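Local coordinates for sweet protein mabinlin-2 chain B (Capparis masaikai, PDB 2DS2) that forms one chain of a heat-stable 2S seed storage albumin that also induces sweetness, at residues L7-R15 and N54-P62; R47-L55 and N63-A71. All blocks are in the same frame, centred on the assembly; numbering follows the deposited sequence.

Contact 1: L7-R15 and N54-P62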
ATOM      1  N   LEU B   7      -5.305   2.635   8.816  1.00 31.69           N
ATOM      2  CA  LEU B   7      -3.989   3.239   8.642  1.00 30.69           C
ATOM      3  C   LEU B   7      -3.024   2.813   9.743  1.00 30.49           C
ATOM      4  O   LEU B   7      -1.908   2.379   9.466  1.00 28.89           O
ATOM      5  CB  LEU B   7      -4.102   4.768   8.612  1.00 33.38           C
ATOM      6  CG  LEU B   7      -2.825   5.588   8.379  1.00 35.29           C
ATOM      7  CD1 LEU B   7      -1.936   5.542   9.615  1.00 49.18           C
ATOM      8  CD2 LEU B   7      -2.091   5.061   7.146  1.00 31.01           C
ATOM      9  N   ARG B   8      -3.455   2.940  10.994  1.00 33.54           N
ATOM     10  CA  ARG B   8      -2.606   2.575  12.123  1.00 31.88           C
ATOM     11  C   ARG B   8      -2.082   1.148  11.981  1.00 33.62           C
ATOM     12  O   ARG B   8      -0.874   0.911  12.057  1.00 33.76           O
ATOM     13  CB  ARG B   8      -3.382   2.723  13.434  1.00 39.62           C
ATOM     14  CG  ARG B   8      -2.514   2.605  14.681  1.00 48.69           C
ATOM     15  CD  ARG B   8      -3.362   2.663  15.944  1.00 58.69           C
ATOM     16  NE  ARG B   8      -2.549   2.791  17.149  1.00 65.64           N
ATOM     17  CZ  ARG B   8      -3.042   2.868  18.382  1.00 66.12           C
ATOM     18  NH1 ARG B   8      -4.355   2.829  18.579  1.00 67.55           N
ATOM     19  NH2 ARG B   8      -2.224   2.989  19.420  1.00 64.25           N
ATOM     20  N   GLN B   9      -2.991   0.200  11.771  1.00 29.61           N
ATOM     21  CA  GLN B   9      -2.603  -1.196  11.615  1.00 33.01           C
ATOM     22  C   GLN B   9      -1.668  -1.328  10.415  1.00 30.46           C
ATOM     23  O   GLN B   9      -0.672  -2.046  10.468  1.00 31.12           O
ATOM     24  CB  GLN B   9      -3.834  -2.079  11.396  1.00 32.03           C
ATOM     25  CG  GLN B   9      -4.828  -2.083  12.548  1.00 54.57           C
ATOM     26  CD  GLN B   9      -6.025  -2.979  12.278  1.00 59.38           C
ATOM     27  OE1 GLN B   9      -6.670  -2.873  11.234  1.00 65.79           O
ATOM     28  NE2 GLN B   9      -6.333  -3.860  13.222  1.00 64.23           N
ATOM     29  N   CYS B  10      -1.996  -0.625   9.337  1.00 29.69           N
ATOM     30  CA  CYS B  10      -1.181  -0.668   8.129  1.00 26.86           C
ATOM     31  C   CYS B  10       0.256  -0.253   8.434  1.00 25.00           C
ATOM     32  O   CYS B  10       1.212  -0.941   8.065  1.00 24.23           O
ATOM     33  CB  CYS B  10      -1.780   0.247   7.051  1.00 24.72           C
ATOM     34  SG  CYS B  10      -0.667   0.548   5.639  1.00 24.10           S
ATOM     35  N   CYS B  11       0.415   0.869   9.122  1.00 26.27           N
ATOM     36  CA  CYS B  11       1.754   1.330   9.441  1.00 31.46           C
ATOM     37  C   CYS B  11       2.484   0.353  10.360  1.00 33.94           C
ATOM     38  O   CYS B  11       3.691   0.151  10.222  1.00 29.13           O
ATOM     39  CB  CYS B  11       1.698   2.725  10.061  1.00 33.25           C
ATOM     40  SG  CYS B  11       1.193   4.043   8.901  1.00 29.28           S
ATOM     41  N   ASN B  12       1.756  -0.275  11.281  1.00 31.55           N
ATOM     42  CA  ASN B  12       2.384  -1.236  12.181  1.00 30.84           C
ATOM     43  C   ASN B  12       2.982  -2.396  11.394  1.00 33.46           C
ATOM     44  O   ASN B  12       4.082  -2.852  11.696  1.00 34.71           O
ATOM     45  CB  ASN B  12       1.385  -1.793  13.197  1.00 34.29           C
ATOM     46  CG  ASN B  12       1.052  -0.804  14.295  1.00 38.83           C
ATOM     47  OD1 ASN B  12       1.893  -0.006  14.703  1.00 39.61           O
ATOM     48  ND2 ASN B  12      -0.177  -0.868  14.795  1.00 42.09           N
ATOM     49  N   GLN B  13       2.248  -2.862  10.386  1.00 30.73           N
ATOM     50  CA  GLN B  13       2.699  -3.970   9.554  1.00 32.01           C
ATOM     51  C   GLN B  13       3.861  -3.551   8.668  1.00 31.07           C
ATOM     52  O   GLN B  13       4.847  -4.273   8.540  1.00 31.17           O
ATOM     53  CB  GLN B  13       1.555  -4.473   8.673  1.00 34.86           C
ATOM     54  CG  GLN B  13       0.402  -5.069   9.441  1.00 39.44           C
ATOM     55  CD  GLN B  13      -0.687  -5.586   8.529  1.00 42.88           C
ATOM     56  OE1 GLN B  13      -1.285  -4.827   7.769  1.00 45.22           O
ATOM     57  NE2 GLN B  13      -0.950  -6.883   8.599  1.00 50.13           N
ATOM     58  N   LEU B  14       3.733  -2.380   8.051  1.00 27.85           N
ATOM     59  CA  LEU B  14       4.760  -1.866   7.161  1.00 29.23           C
ATOM     60  C   LEU B  14       6.094  -1.704   7.892  1.00 34.23           C
ATOM     61  O   LEU B  14       7.160  -1.827   7.286  1.00 34.18           O
ATOM     62  CB  LEU B  14       4.305  -0.525   6.566  1.00 35.21           C
ATOM     63  CG  LEU B  14       4.875  -0.112   5.207  1.00 38.33           C
ATOM     64  CD1 LEU B  14       4.556  -1.186   4.172  1.00 34.58           C
ATOM     65  CD2 LEU B  14       4.273   1.224   4.784  1.00 35.00           C
ATOM     66  N   ARG B  15       6.040  -1.447   9.196  1.00 31.14           N
ATOM     67  CA  ARG B  15       7.271  -1.281   9.965  1.00 32.30           C
ATOM     68  C   ARG B  15       7.961  -2.598  10.291  1.00 32.63           C
ATOM     69  O   ARG B  15       9.110  -2.604  10.733  1.00 35.51           O
ATOM     70  CB  ARG B  15       7.000  -0.508  11.262  1.00 33.51           C
ATOM     71  CG  ARG B  15       6.598   0.929  11.036  1.00 33.32           C
ATOM     72  CD  ARG B  15       6.501   1.717  12.335  1.00 39.42           C
ATOM     73  NE  ARG B  15       5.952   3.049  12.097  1.00 38.63           N
ATOM     74  CZ  ARG B  15       4.706   3.415  12.385  1.00 36.25           C
ATOM     75  NH1 ARG B  15       3.863   2.551  12.937  1.00 33.32           N
ATOM     76  NH2 ARG B  15       4.296   4.643  12.100  1.00 34.46           N
ATOM     77  N   ASN B  54       2.632   6.754  -1.279  1.00 34.12           N
ATOM     78  CA  ASN B  54       2.887   7.676  -0.169  1.00 33.71           C
ATOM     79  C   ASN B  54       2.937   7.068   1.221  1.00 31.46           C
ATOM     80  O   ASN B  54       3.359   7.725   2.165  1.00 31.58           O
ATOM     81  CB  ASN B  54       1.833   8.789  -0.132  1.00 33.43           C
ATOM     82  CG  ASN B  54       1.980   9.778  -1.267  1.00 46.44           C
ATOM     83  OD1 ASN B  54       3.088  10.202  -1.598  1.00 48.01           O
ATOM     84  ND2 ASN B  54       0.856  10.167  -1.859  1.00 48.59           N
ATOM     85  N   LEU B  55       2.500   5.823   1.367  1.00 29.32           N
ATOM     86  CA  LEU B  55       2.490   5.226   2.689  1.00 26.08           C
ATOM     87  C   LEU B  55       3.808   5.260   3.466  1.00 21.85           C
ATOM     88  O   LEU B  55       3.795   5.415   4.683  1.00 27.53           O
ATOM     89  CB  LEU B  55       1.940   3.799   2.613  1.00 22.00           C
ATOM     90  CG  LEU B  55       0.412   3.794   2.742  1.00 25.15           C
ATOM     91  CD1 LEU B  55      -0.153   2.465   2.294  1.00 27.79           C
ATOM     92  CD2 LEU B  55       0.037   4.088   4.178  1.00 27.61           C
ATOM     93  N   PRO B  56       4.961   5.130   2.783  1.00 25.33           N
ATOM     94  CA  PRO B  56       6.194   5.172   3.577  1.00 29.76           C
ATOM     95  C   PRO B  56       6.320   6.488   4.346  1.00 30.74           C
ATOM     96  O   PRO B  56       6.785   6.509   5.488  1.00 30.94           O
ATOM     97  CB  PRO B  56       7.284   4.999   2.525  1.00 31.72           C
ATOM     98  CG  PRO B  56       6.606   4.145   1.494  1.00 26.73           C
ATOM     99  CD  PRO B  56       5.261   4.814   1.378  1.00 26.64           C
ATOM    100  N   ASN B  57       5.894   7.579   3.716  1.00 31.63           N
ATOM    101  CA  ASN B  57       5.954   8.891   4.347  1.00 34.99           C
ATOM    102  C   ASN B  57       4.826   9.073   5.360  1.00 34.69           C
ATOM    103  O   ASN B  57       5.038   9.603   6.451  1.00 39.98           O
ATOM    104  CB  ASN B  57       5.881   9.993   3.289  1.00 33.25           C
ATOM    105  CG  ASN B  57       7.106  10.030   2.403  1.00 42.64           C
ATOM    106  OD1 ASN B  57       8.234   9.893   2.881  1.00 48.71           O
ATOM    107  ND2 ASN B  57       6.895  10.237   1.109  1.00 46.69           N
ATOM    108  N   ILE B  58       3.628   8.628   4.997  1.00 31.07           N
ATOM    109  CA  ILE B  58       2.471   8.737   5.874  1.00 30.32           C
ATOM    110  C   ILE B  58       2.715   7.983   7.171  1.00 33.02           C
ATOM    111  O   ILE B  58       2.243   8.388   8.238  1.00 34.19           O
ATOM    112  CB  ILE B  58       1.209   8.155   5.202  1.00 32.72           C
ATOM    113  CG1 ILE B  58       0.900   8.923   3.916  1.00 29.78           C
ATOM    114  CG2 ILE B  58       0.030   8.210   6.166  1.00 36.99           C
ATOM    115  CD1 ILE B  58      -0.286   8.383   3.150  1.00 39.00           C
ATOM    116  N   CYS B  59       3.455   6.880   7.069  1.00 27.86           N
ATOM    117  CA  CYS B  59       3.769   6.043   8.218  1.00 24.24           C
ATOM    118  C   CYS B  59       5.035   6.485   8.934  1.00 28.94           C
ATOM    119  O   CYS B  59       5.393   5.936   9.973  1.00 30.79           O
ATOM    120  CB  CYS B  59       3.940   4.595   7.771  1.00 29.16           C
ATOM    121  SG  CYS B  59       2.395   3.781   7.281  1.00 29.01           S
ATOM    122  N   ASN B  60       5.711   7.473   8.360  1.00 37.13           N
ATOM    123  CA  ASN B  60       6.942   8.003   8.922  1.00 37.01           C
ATOM    124  C   ASN B  60       8.061   6.971   9.010  1.00 38.19           C
ATOM    125  O   ASN B  60       8.790   6.905  10.001  1.00 42.29           O
ATOM    126  CB  ASN B  60       6.675   8.628  10.291  1.00 37.48           C
ATOM    127  CG  ASN B  60       5.752   9.840  10.205  1.00 49.82           C
ATOM    128  OD1 ASN B  60       5.947  10.725   9.371  1.00 47.90           O
ATOM    129  ND2 ASN B  60       4.746   9.884  11.073  1.00 48.82           N
ATOM    130  N   ILE B  61       8.192   6.164   7.964  1.00 35.00           N
ATOM    131  CA  ILE B  61       9.250   5.167   7.898  1.00 35.89           C
ATOM    132  C   ILE B  61      10.509   5.984   7.605  1.00 38.84           C
ATOM    133  O   ILE B  61      10.592   6.655   6.576  1.00 38.31           O
ATOM    134  CB  ILE B  61       9.018   4.170   6.742  1.00 38.54           C
ATOM    135  CG1 ILE B  61       7.644   3.505   6.884  1.00 45.02           C
ATOM    136  CG2 ILE B  61      10.122   3.127   6.727  1.00 40.80           C
ATOM    137  CD1 ILE B  61       7.452   2.756   8.181  1.00 39.49           C
ATOM    138  N   PRO B  62      11.502   5.937   8.505  1.00 40.70           N
ATOM    139  CA  PRO B  62      12.773   6.656   8.401  1.00 48.63           C
ATOM    140  C   PRO B  62      13.239   7.163   7.034  1.00 51.13           C
ATOM    141  O   PRO B  62      12.754   8.185   6.547  1.00 60.38           O
ATOM    142  CB  PRO B  62      13.752   5.684   9.037  1.00 49.05           C
ATOM    143  CG  PRO B  62      12.959   5.197  10.197  1.00 45.29           C
ATOM    144  CD  PRO B  62      11.564   4.959   9.607  1.00 43.78           C
TER
HETATM  145  O   HOH W   1       7.993   4.666  11.920  1.00 40.31           O

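Contact 2: R47-L55 and N63-A71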
ATOM      1  N   ARG B  47      -5.503   7.524  -7.771  1.00 25.78           N
ATOM      2  CA  ARG B  47      -5.551   7.740  -6.331  1.00 27.33           C
ATOM      3  C   ARG B  47      -5.139   6.488  -5.568  1.00 26.20           C
ATOM      4  O   ARG B  47      -4.497   6.569  -4.530  1.00 26.77           O
ATOM      5  CB  ARG B  47      -6.955   8.180  -5.907  1.00 31.63           C
ATOM      6  CG  ARG B  47      -7.154   9.697  -5.934  1.00 38.56           C
ATOM      7  CD  ARG B  47      -8.342  10.108  -6.778  1.00 49.37           C
ATOM      8  NE  ARG B  47      -9.609   9.584  -6.275  1.00 46.22           N
ATOM      9  CZ  ARG B  47     -10.768   9.720  -6.912  1.00 53.16           C
ATOM     10  NH1 ARG B  47     -11.881   9.215  -6.397  1.00 52.43           N
ATOM     11  NH2 ARG B  47     -10.814  10.364  -8.067  1.00 57.05           N
ATOM     12  N   LEU B  48      -5.523   5.331  -6.093  1.00 27.87           N
ATOM     13  CA  LEU B  48      -5.172   4.064  -5.457  1.00 23.78           C
ATOM     14  C   LEU B  48      -3.649   3.984  -5.333  1.00 19.76           C
ATOM     15  O   LEU B  48      -3.105   3.817  -4.239  1.00 22.87           O
ATOM     16  CB  LEU B  48      -5.693   2.904  -6.311  1.00 26.73           C
ATOM     17  CG  LEU B  48      -5.473   1.456  -5.854  1.00 28.33           C
ATOM     18  CD1 LEU B  48      -6.324   0.545  -6.720  1.00 30.80           C
ATOM     19  CD2 LEU B  48      -4.011   1.061  -5.985  1.00 28.60           C
ATOM     20  N   PHE B  49      -2.964   4.119  -6.462  1.00 23.88           N
ATOM     21  CA  PHE B  49      -1.507   4.045  -6.461  1.00 26.29           C
ATOM     22  C   PHE B  49      -0.824   5.196  -5.727  1.00 29.14           C
ATOM     23  O   PHE B  49       0.248   5.009  -5.143  1.00 30.73           O
ATOM     24  CB  PHE B  49      -1.003   3.916  -7.896  1.00 27.38           C
ATOM     25  CG  PHE B  49      -1.177   2.537  -8.457  1.00 32.45           C
ATOM     26  CD1 PHE B  49      -0.238   1.547  -8.190  1.00 30.11           C
ATOM     27  CD2 PHE B  49      -2.312   2.205  -9.191  1.00 39.70           C
ATOM     28  CE1 PHE B  49      -0.424   0.243  -8.643  1.00 32.35           C
ATOM     29  CE2 PHE B  49      -2.509   0.903  -9.647  1.00 40.14           C
ATOM     30  CZ  PHE B  49      -1.562  -0.078  -9.372  1.00 33.17           C
ATOM     31  N   ASP B  50      -1.431   6.379  -5.753  1.00 30.22           N
ATOM     32  CA  ASP B  50      -0.858   7.513  -5.027  1.00 31.05           C
ATOM     33  C   ASP B  50      -0.860   7.171  -3.544  1.00 28.20           C
ATOM     34  O   ASP B  50       0.121   7.409  -2.841  1.00 30.64           O
ATOM     35  CB  ASP B  50      -1.684   8.783  -5.246  1.00 31.11           C
ATOM     36  CG  ASP B  50      -1.284   9.525  -6.495  1.00 36.91           C
ATOM     37  OD1 ASP B  50      -1.961  10.518  -6.837  1.00 39.80           O
ATOM     38  OD2 ASP B  50      -0.288   9.119  -7.130  1.00 37.56           O
ATOM     39  N   ALA B  51      -1.974   6.614  -3.079  1.00 28.81           N
ATOM     40  CA  ALA B  51      -2.118   6.234  -1.679  1.00 30.02           C
ATOM     41  C   ALA B  51      -1.041   5.227  -1.282  1.00 31.21           C
ATOM     42  O   ALA B  51      -0.384   5.384  -0.251  1.00 29.24           O
ATOM     43  CB  ALA B  51      -3.513   5.646  -1.434  1.00 26.41           C
ATOM     44  N   ALA B  52      -0.861   4.199  -2.105  1.00 24.66           N
ATOM     45  CA  ALA B  52       0.137   3.169  -1.828  1.00 26.44           C
ATOM     46  C   ALA B  52       1.541   3.753  -1.820  1.00 28.51           C
ATOM     47  O   ALA B  52       2.305   3.532  -0.883  1.00 34.05           O
ATOM     48  CB  ALA B  52       0.043   2.046  -2.867  1.00 26.68           C
ATOM     49  N   ARG B  53       1.868   4.505  -2.866  1.00 30.85           N
ATOM     50  CA  ARG B  53       3.184   5.122  -3.001  1.00 30.95           C
ATOM     51  C   ARG B  53       3.593   6.015  -1.830  1.00 31.43           C
ATOM     52  O   ARG B  53       4.764   6.022  -1.436  1.00 34.42           O
ATOM     53  CB  ARG B  53       3.252   5.937  -4.301  1.00 31.78           C
ATOM     54  CG  ARG B  53       3.334   5.084  -5.553  1.00 43.81           C
ATOM     55  CD  ARG B  53       3.402   5.906  -6.833  1.00 41.77           C
ATOM     56  NE  ARG B  53       2.089   6.398  -7.242  1.00 46.05           N
ATOM     57  CZ  ARG B  53       1.815   6.859  -8.458  1.00 51.79           C
ATOM     58  NH1 ARG B  53       0.594   7.286  -8.751  1.00 48.04           N
ATOM     59  NH2 ARG B  53       2.765   6.888  -9.385  1.00 56.05           N
ATOM     60  N   ASN B  54       2.632   6.754  -1.279  1.00 34.12           N
ATOM     61  CA  ASN B  54       2.887   7.676  -0.169  1.00 33.71           C
ATOM     62  C   ASN B  54       2.937   7.068   1.221  1.00 31.46           C
ATOM     63  O   ASN B  54       3.359   7.725   2.165  1.00 31.58           O
ATOM     64  CB  ASN B  54       1.833   8.789  -0.132  1.00 33.43           C
ATOM     65  CG  ASN B  54       1.980   9.778  -1.267  1.00 46.44           C
ATOM     66  OD1 ASN B  54       3.088  10.202  -1.598  1.00 48.01           O
ATOM     67  ND2 ASN B  54       0.856  10.167  -1.859  1.00 48.59           N
ATOM     68  N   LEU B  55       2.500   5.823   1.367  1.00 29.32           N
ATOM     69  CA  LEU B  55       2.490   5.226   2.689  1.00 26.08           C
ATOM     70  C   LEU B  55       3.808   5.260   3.466  1.00 21.85           C
ATOM     71  O   LEU B  55       3.795   5.415   4.683  1.00 27.53           O
ATOM     72  CB  LEU B  55       1.940   3.799   2.613  1.00 22.00           C
ATOM     73  CG  LEU B  55       0.412   3.794   2.742  1.00 25.15           C
ATOM     74  CD1 LEU B  55      -0.153   2.465   2.294  1.00 27.79           C
ATOM     75  CD2 LEU B  55       0.037   4.088   4.178  1.00 27.61           C
ATOM     76  N   ASN B  63      14.185   6.459   6.422  1.00 50.87           N
ATOM     77  CA  ASN B  63      14.728   6.888   5.135  1.00 48.61           C
ATOM     78  C   ASN B  63      14.075   6.284   3.904  1.00 39.75           C
ATOM     79  O   ASN B  63      14.732   5.618   3.113  1.00 45.41           O
ATOM     80  CB  ASN B  63      16.232   6.613   5.095  1.00 55.59           C
ATOM     81  CG  ASN B  63      17.009   7.514   6.028  1.00 59.59           C
ATOM     82  OD1 ASN B  63      17.104   8.720   5.805  1.00 65.15           O
ATOM     83  ND2 ASN B  63      17.563   6.934   7.086  1.00 64.35           N
ATOM     84  N   ILE B  64      12.780   6.526   3.742  1.00 39.60           N
ATOM     85  CA  ILE B  64      12.047   6.021   2.592  1.00 39.02           C
ATOM     86  C   ILE B  64      10.994   7.043   2.208  1.00 39.47           C
ATOM     87  O   ILE B  64      10.141   7.402   3.017  1.00 45.55           O
ATOM     88  CB  ILE B  64      11.334   4.682   2.897  1.00 44.67           C
ATOM     89  CG1 ILE B  64      12.349   3.646   3.376  1.00 47.27           C
ATOM     90  CG2 ILE B  64      10.629   4.166   1.643  1.00 34.30           C
ATOM     91  CD1 ILE B  64      11.732   2.320   3.762  1.00 52.70           C
ATOM     92  N   GLY B  65      11.060   7.517   0.972  1.00 32.86           N
ATOM     93  CA  GLY B  65      10.085   8.485   0.517  1.00 31.20           C
ATOM     94  C   GLY B  65       9.007   7.782  -0.279  1.00 38.50           C
ATOM     95  O   GLY B  65       8.876   6.557  -0.218  1.00 35.51           O
ATOM     96  N   ALA B  66       8.231   8.554  -1.028  1.00 38.47           N
ATOM     97  CA  ALA B  66       7.167   7.989  -1.844  1.00 35.41           C
ATOM     98  C   ALA B  66       7.748   6.992  -2.844  1.00 41.08           C
ATOM     99  O   ALA B  66       8.754   7.272  -3.501  1.00 37.15           O
ATOM    100  CB  ALA B  66       6.432   9.104  -2.576  1.00 43.18           C
ATOM    101  N   CYS B  67       7.121   5.821  -2.946  1.00 34.00           N
ATOM    102  CA  CYS B  67       7.572   4.789  -3.869  1.00 31.54           C
ATOM    103  C   CYS B  67       7.236   5.229  -5.285  1.00 38.30           C
ATOM    104  O   CYS B  67       6.094   5.564  -5.586  1.00 44.85           O
ATOM    105  CB  CYS B  67       6.877   3.456  -3.578  1.00 33.69           C
ATOM    106  SG  CYS B  67       7.192   2.765  -1.926  1.00 36.84           S
ATOM    107  N   PRO B  68       8.232   5.244  -6.173  1.00 38.23           N
ATOM    108  CA  PRO B  68       7.957   5.663  -7.547  1.00 42.78           C
ATOM    109  C   PRO B  68       7.464   4.543  -8.456  1.00 47.16           C
ATOM    110  O   PRO B  68       7.580   4.651  -9.676  1.00 50.77           O
ATOM    111  CB  PRO B  68       9.301   6.218  -7.999  1.00 38.11           C
ATOM    112  CG  PRO B  68      10.259   5.282  -7.334  1.00 39.66           C
ATOM    113  CD  PRO B  68       9.683   5.158  -5.930  1.00 38.62           C
ATOM    114  N   PHE B  69       6.907   3.477  -7.885  1.00 52.57           N
ATOM    115  CA  PHE B  69       6.441   2.380  -8.724  1.00 50.91           C
ATOM    116  C   PHE B  69       5.285   2.769  -9.633  1.00 58.92           C
ATOM    117  O   PHE B  69       4.399   3.534  -9.252  1.00 51.32           O
ATOM    118  CB  PHE B  69       6.089   1.127  -7.891  1.00 53.72           C
ATOM    119  CG  PHE B  69       5.115   1.364  -6.763  1.00 36.72           C
ATOM    120  CD1 PHE B  69       3.838   1.854  -7.001  1.00 44.31           C
ATOM    121  CD2 PHE B  69       5.466   1.027  -5.458  1.00 39.06           C
ATOM    122  CE1 PHE B  69       2.921   2.002  -5.956  1.00 46.62           C
ATOM    123  CE2 PHE B  69       4.560   1.172  -4.410  1.00 31.07           C
ATOM    124  CZ  PHE B  69       3.287   1.660  -4.659  1.00 40.36           C
ATOM    125  N   ARG B  70       5.328   2.237 -10.851  1.00 62.68           N
ATOM    126  CA  ARG B  70       4.329   2.499 -11.881  1.00 68.01           C
ATOM    127  C   ARG B  70       2.968   1.865 -11.600  1.00 70.53           C
ATOM    128  O   ARG B  70       2.855   0.924 -10.815  1.00 71.30           O
ATOM    129  CB  ARG B  70       4.854   2.015 -13.239  1.00 67.50           C
ATOM    130  CG  ARG B  70       5.731   0.765 -13.160  1.00 72.47           C
ATOM    131  CD  ARG B  70       7.147   1.110 -12.699  1.00 74.05           C
ATOM    132  NE  ARG B  70       7.929  -0.070 -12.337  1.00 73.49           N
ATOM    133  CZ  ARG B  70       7.681  -0.835 -11.278  1.00 72.88           C
ATOM    134  NH1 ARG B  70       6.668  -0.547 -10.473  1.00 76.65           N
ATOM    135  NH2 ARG B  70       8.448  -1.887 -11.022  1.00 73.56           N
ATOM    136  N   ALA B  71       1.940   2.393 -12.261  1.00 73.34           N
ATOM    137  CA  ALA B  71       0.572   1.910 -12.103  1.00 72.21           C
ATOM    138  C   ALA B  71       0.192   0.931 -13.212  1.00 73.05           C
ATOM    139  O   ALA B  71      -0.712   1.267 -14.007  1.00 73.83           O
ATOM    140  CB  ALA B  71      -0.393   3.092 -12.094  1.00 66.85           C
TER

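Contact 1: L7-R15 and N54-P62
C11 and C59 join the two segments covalently, SG of C11 lying 2.0 Å from SG of C59 in a left-handed disulfide with chi3 -81°. Each sulfur sits opposite its own carbonyl carbon, beside the backbone N. The bridge runs from helix 7-14 to the residue just after helix 54-58, and the axes of these two helices are nearly perpendicular.

Apolar side chains from helix 6-14 pack round the bridge. L7 swings its CG opposite the backbone N (chi1 -178°), which carries CD2 toward helix 42-58, 3.8 Å from CD2 of L55, with CG2 of I58 touching the same methyl. The sulfur of C10, disulfide-bonded to the partner chain, leans on both L55 methyls, 3.9 Å from CD1. Nearer the end of the helix, CD2 of L14 comes down obliquely onto CB of L55 and onto the C59 sulfur, 4.0 Å from SG, while V25 and L26 of helix 22-36 pack against L14 as well.

Beyond C59 the helix ends in a Schellman motif, with N60 at positive phi and I61 N bonded back to P56 O. R15 addresses this end. Its NH2 donates to C59 O at 2.7 Å, bent to 140° and tilted out of the guanidinium plane, and its NE donates a hydrogen bond to a water 2.6 Å away that in turn donates to N60 O. The aliphatic base of the arginine is used too, CG resting 3.5 Å from CD1 of I61.

Adjacent cysteines bonded to different partners are a hallmark of 2S albumins, and here C10 fixes helix 6-14 to the partner chain while C11 fixes it to C59. A cationic group at the C-terminal end of a helix is likely to be favoured electrostatically, and the crosslinks are consistent with the protein's heat stability.

Contact 2: R47-L55 and N63-A71
F49 and F69 meet at the centre of this contact, CE1 of F69 standing at the edge of the F49 ring, 3.9 Å from CD1. The F49 ring is sandwiched: CD2 of L48 lies over one face toward the rim, and A71 lies over the other. The A71 CA makes a CH-pi contact 3.8 Å from the F49 ring centroid, 3° off its normal, while CB of A71 sits 3.6 Å from F49 CD2, although A71 is poorly ordered and these values are less certain for it. F69 has its CG in the crowded position between backbone N and carbonyl carbon (chi1 54°), which turns the ring inward to the helix, and CB of A52 meets its edge 3.7 Å from CZ. With F49 cut back to an alanine, A71 and the edge of F69 would probably lose their support, leaving the chain end freer to move.

In this 2S albumin chain the C-terminal tail runs back antiparallel along helix 42-58, and C67, disulfide-bonded to C23 of helix 22-36, ties this tail to a second helix.

Farther out, the backbone takes over. The kink at P56 and N57 takes N57 N away from R53 O, and the tail uses this carbonyl: C67 N donates to it at 2.8 Å, nearly straight at 158°. A CA-H...O contact from A66 CA, 3.1 Å from R53 O, adds a second, weaker grip, while CB of A66 rests against OD1 of N54.

At the polar edge the R53 chain bends at chi3 and turns back along its own helix. Its NH1 forms a salt bridge 2.6 Å from OD2 of D50, and its NE makes a weak hydrogen bond to F49 O.

How the contacts relate
From the N terminus, helix 6-14 is followed by helix 22-36 and then helix 42-58, whose last turn returns to helix 6-14 in contact 1, closing a loop that spans most of the chain. After that helix the chain reverses, and the tail closes the much shorter loop of contact 2. The two contacts cross, since segment 47-55 begins between the two partners of contact 1 and runs into the second, while 63-71 lies beyond both, and they share N54 and L55. Helix 42-58 is therefore held at its C-terminal end by helix 6-14 and, just upstream, by the tail. P56 and G65 touch where the contacts adjoin, and both contacts border helix 22-36.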